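Local coordinates for carboxylesterase (Uncultured bacterium, PDB 5GMX), which hydrolyses carboxylic esters as a family VIII carboxylesterase of the beta-lactamase clan and also acts on oxyimino cephalosporins, at residues 185-189 against 190-194; 271-274 against 275-279. All coordinates share one frame; numbering follows the deposited sequence.

Contact 1. Residues 185-189 against 190-194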
# COMPACT_ATOMS: atom_id res chain seq x y z
N GLN A 185 -14.38 -3.15 -2.29
CA GLN A 185 -15.58 -2.56 -1.71
C GLN A 185 -15.48 -2.46 -0.20
O GLN A 185 -16.06 -1.55 0.40
CB GLN A 185 -16.82 -3.35 -2.11
CG GLN A 185 -17.04 -3.47 -3.60
CD GLN A 185 -18.11 -4.51 -3.92
OE1 GLN A 185 -19.18 -4.52 -3.30
NE2 GLN A 185 -17.81 -5.40 -4.87
N LEU A 186 -14.81 -3.42 0.43
CA LEU A 186 -14.56 -3.33 1.87
C LEU A 186 -13.66 -2.14 2.17
O LEU A 186 -13.89 -1.42 3.14
CB LEU A 186 -13.93 -4.62 2.39
CG LEU A 186 -14.85 -5.83 2.48
CD1 LEU A 186 -14.03 -7.09 2.75
CD2 LEU A 186 -15.89 -5.59 3.59
N PHE A 187 -12.65 -1.92 1.34
CA PHE A 187 -11.79 -0.75 1.51
C PHE A 187 -12.59 0.54 1.29
O PHE A 187 -12.49 1.48 2.08
CB PHE A 187 -10.59 -0.81 0.56
CG PHE A 187 -9.75 0.44 0.58
CD1 PHE A 187 -8.82 0.65 1.59
CD2 PHE A 187 -9.90 1.42 -0.39
CE1 PHE A 187 -8.05 1.81 1.62
CE2 PHE A 187 -9.14 2.57 -0.37
CZ PHE A 187 -8.22 2.77 0.64
N ALA A 188 -13.39 0.59 0.23
CA ALA A 188 -14.25 1.75 -0.01
C ALA A 188 -15.15 2.06 1.18
O ALA A 188 -15.21 3.19 1.64
CB ALA A 188 -15.11 1.53 -1.26
N GLU A 189 -15.85 1.04 1.69
CA GLU A 189 -16.89 1.25 2.69
C GLU A 189 -16.36 1.44 4.11
O GLU A 189 -16.93 2.20 4.89
CB GLU A 189 -17.90 0.09 2.67
CG GLU A 189 -18.83 0.14 1.45
CD GLU A 189 -19.74 -1.08 1.33
OE1 GLU A 189 -19.65 -1.99 2.18
OE2 GLU A 189 -20.54 -1.13 0.36
N LYS A 190 -15.28 0.75 4.45
CA LYS A 190 -14.82 0.78 5.83
C LYS A 190 -13.62 1.68 6.08
O LYS A 190 -13.37 2.05 7.21
CB LYS A 190 -14.51 -0.64 6.30
CG LYS A 190 -15.75 -1.51 6.38
CD LYS A 190 -15.46 -2.87 6.95
CE LYS A 190 -16.75 -3.57 7.33
NZ LYS A 190 -17.42 -2.87 8.46
N VAL A 191 -12.88 2.03 5.04
CA VAL A 191 -11.69 2.85 5.24
C VAL A 191 -11.78 4.21 4.56
O VAL A 191 -11.67 5.24 5.21
CB VAL A 191 -10.42 2.13 4.74
CG1 VAL A 191 -9.21 3.03 4.87
CG2 VAL A 191 -10.21 0.83 5.50
N ALA A 192 -11.97 4.21 3.24
CA ALA A 192 -11.83 5.43 2.44
C ALA A 192 -13.03 6.37 2.48
O ALA A 192 -12.87 7.58 2.69
CB ALA A 192 -11.54 5.05 1.00
N SER A 193 -14.23 5.83 2.25
CA SER A 193 -15.43 6.66 2.17
C SER A 193 -15.77 7.41 3.47
O SER A 193 -16.11 8.58 3.40
CB SER A 193 -16.63 5.81 1.75
OG SER A 193 -17.77 6.62 1.53
N PRO A 194 -15.69 6.75 4.64
CA PRO A 194 -16.04 7.48 5.87
C PRO A 194 -15.21 8.75 6.11
O PRO A 194 -15.72 9.71 6.68
CB PRO A 194 -15.77 6.45 6.98
CG PRO A 194 -15.95 5.15 6.33
CD PRO A 194 -15.44 5.32 4.93

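Contact 2. Residues 271-274 against 275-279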
# COMPACT_ATOMS: atom_id res chain seq x y z
N ASN A 271 -3.81 8.88 -5.38
CA ASN A 271 -2.90 10.02 -5.39
C ASN A 271 -2.46 10.33 -3.97
O ASN A 271 -2.91 9.69 -3.02
CB ASN A 271 -3.57 11.24 -6.03
CG ASN A 271 -4.95 11.52 -5.45
OD1 ASN A 271 -5.14 11.49 -4.24
ND2 ASN A 271 -5.92 11.79 -6.32
N GLY A 272 -1.60 11.34 -3.83
CA GLY A 272 -1.04 11.71 -2.54
C GLY A 272 -2.08 12.09 -1.50
O GLY A 272 -1.92 11.82 -0.31
N ARG A 273 -3.16 12.73 -1.95
CA ARG A 273 -4.21 13.16 -1.04
C ARG A 273 -4.96 11.97 -0.41
O ARG A 273 -5.20 11.97 0.80
CB ARG A 273 -5.21 14.08 -1.75
CG ARG A 273 -6.33 14.61 -0.84
CD ARG A 273 -7.13 15.72 -1.52
NE ARG A 273 -7.55 15.31 -2.85
CZ ARG A 273 -7.10 15.84 -3.98
NH1 ARG A 273 -6.23 16.83 -3.97
NH2 ARG A 273 -7.54 15.36 -5.14
N GLY A 274 -5.33 10.98 -1.22
CA GLY A 274 -6.03 9.81 -0.70
C GLY A 274 -5.19 9.04 0.32
O GLY A 274 -5.66 8.68 1.42
N ILE A 275 -3.93 8.82 -0.05
CA ILE A 275 -2.97 8.13 0.80
C ILE A 275 -2.79 8.86 2.12
O ILE A 275 -2.84 8.25 3.20
CB ILE A 275 -1.61 7.99 0.10
CG1 ILE A 275 -1.75 7.19 -1.19
CG2 ILE A 275 -0.59 7.35 1.02
CD1 ILE A 275 -0.50 7.24 -2.07
N ALA A 276 -2.60 10.17 2.03
CA ALA A 276 -2.37 10.98 3.21
C ALA A 276 -3.59 11.03 4.11
O ALA A 276 -3.47 11.20 5.31
CB ALA A 276 -1.96 12.39 2.82
N LYS A 277 -4.78 10.93 3.52
CA LYS A 277 -5.99 10.91 4.33
C LYS A 277 -6.08 9.62 5.14
O LYS A 277 -6.39 9.67 6.33
CB LYS A 277 -7.24 11.07 3.46
CG LYS A 277 -7.53 12.52 3.09
CD LYS A 277 -8.78 12.66 2.25
CE LYS A 277 -8.98 14.14 1.85
NZ LYS A 277 -10.27 14.36 1.15
N VAL A 278 -5.82 8.48 4.49
CA VAL A 278 -5.88 7.22 5.25
C VAL A 278 -4.81 7.19 6.35
O VAL A 278 -5.11 6.91 7.53
CB VAL A 278 -5.72 6.00 4.33
CG1 VAL A 278 -5.77 4.71 5.15
CG2 VAL A 278 -6.83 6.00 3.28
N TYR A 279 -3.57 7.49 5.99
CA TYR A 279 -2.52 7.46 7.01
C TYR A 279 -2.69 8.58 8.04
O TYR A 279 -2.25 8.45 9.17
CB TYR A 279 -1.14 7.52 6.37
CG TYR A 279 -0.68 6.18 5.87
CD1 TYR A 279 -0.36 5.17 6.77
CD2 TYR A 279 -0.60 5.91 4.51
CE1 TYR A 279 0.06 3.92 6.33
CE2 TYR A 279 -0.19 4.66 4.06
CZ TYR A 279 0.14 3.67 4.98
OH TYR A 279 0.54 2.43 4.54

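Contact 1. Residues 185-189 against 190-194
The last turns of helix 183-192 widen here from alpha-type to pi-type pairing, and Phe187 meets both Val191 and Ala192 across the change. The bond from Lys190 N to Leu186 O (2.9 Å) still spans four residues. At Phe187 O the spacing shifts: this oxygen accepts from Val191 N, tilted 34° from the carbonyl plane, and from Ala192 N at 3.0 Å, nearly along the C=O axis and almost straight at the hydrogen (170°). Ser193 N then reaches Ala188 O at 2.9 Å, again five residues on.

A chi1 of 174° carries the Phe187 ring along the helix toward the later turn. Its CE1 lies 3.7 Å from Val191 CG1, while CE2 lies 3.7 Å from Ala192 CB, so two neighbouring residues touch different carbons of one ring, both approaching it obliquely. The same ring packs on Met76 and Val80 of helix 72-86. Beyond the wide turn, Pro194 CG sits 3.4 Å from Glu189 O. Lys190 NZ forms a salt bridge with Glu87, and Glu189 pairs with Lys181. A carbonyl shared by i+4 and i+5 donors, followed by another i+5 bond, is typical of a pi-type turn near a helix C-terminus.

Contact 2. Residues 271-274 against 275-279
Ile275 N bonds to Asn271 O at 3.3 Å, nearly straight at the hydrogen (175°), and opens a regular i to i+4 series in the first turns of helix 272-283. Ala276 N to Gly272 O follows at 2.9 Å, then Lys277 N to Arg273 O and Val278 N to Gly274 O. Asn271 holds the N-cap position: its OD1 accepts from Gly274 N at 3.1 Å. A chi1 of 50° turns the amide back over the first turn, so that backbone and side-chain oxygens of one residue each receive a helix N-H. The other end of that amide, ND2, bonds to Asp200 and to the carbonyl of Thr65.

Ile275 lays its CG1 3.3 Å from Asn271 O, and Ala276 CB is 3.2 Å from Gly272 O. On another side of the helix Arg273 and Lys277 run side by side in the same direction, Arg273 CG meeting Lys277 CE at 3.8 Å. Their charged ends do not touch, with Arg273 NE 4.9 Å from Lys277 NZ. Arg273 forms salt bridges with Asp200 and Asp47, whereas Lys277 NZ bonds to Gly196 O. These acidic and carbonyl partners probably offset the proximity of two like charges, leaving the aliphatic portions to pack together beside a side-chain-capped helix start.

Overall arrangement
Contact 1 near the end of helix 183-192 and contact 2 at the start of helix 272-283 lie with their centres about 13 Å apart and meet directly, Val191 CG1 packing on Val278 CG1 at 3.8 Å. Helix 72-86 joins them further: Met76 touches Phe187 from contact 1 and both Ile275 and Val278 from contact 2. That helix follows directly on Ser71 and includes Lys74, two residues of the pocket holding phenylmethanesulfonic acid, which are consistent with an SxxK motif of the beta-lactamase clan. The Ile275 side chain is about 12 Å from the bound ligand, and no residue of contact 2 is among those lining its pocket; its link to that site runs through helix 72-86.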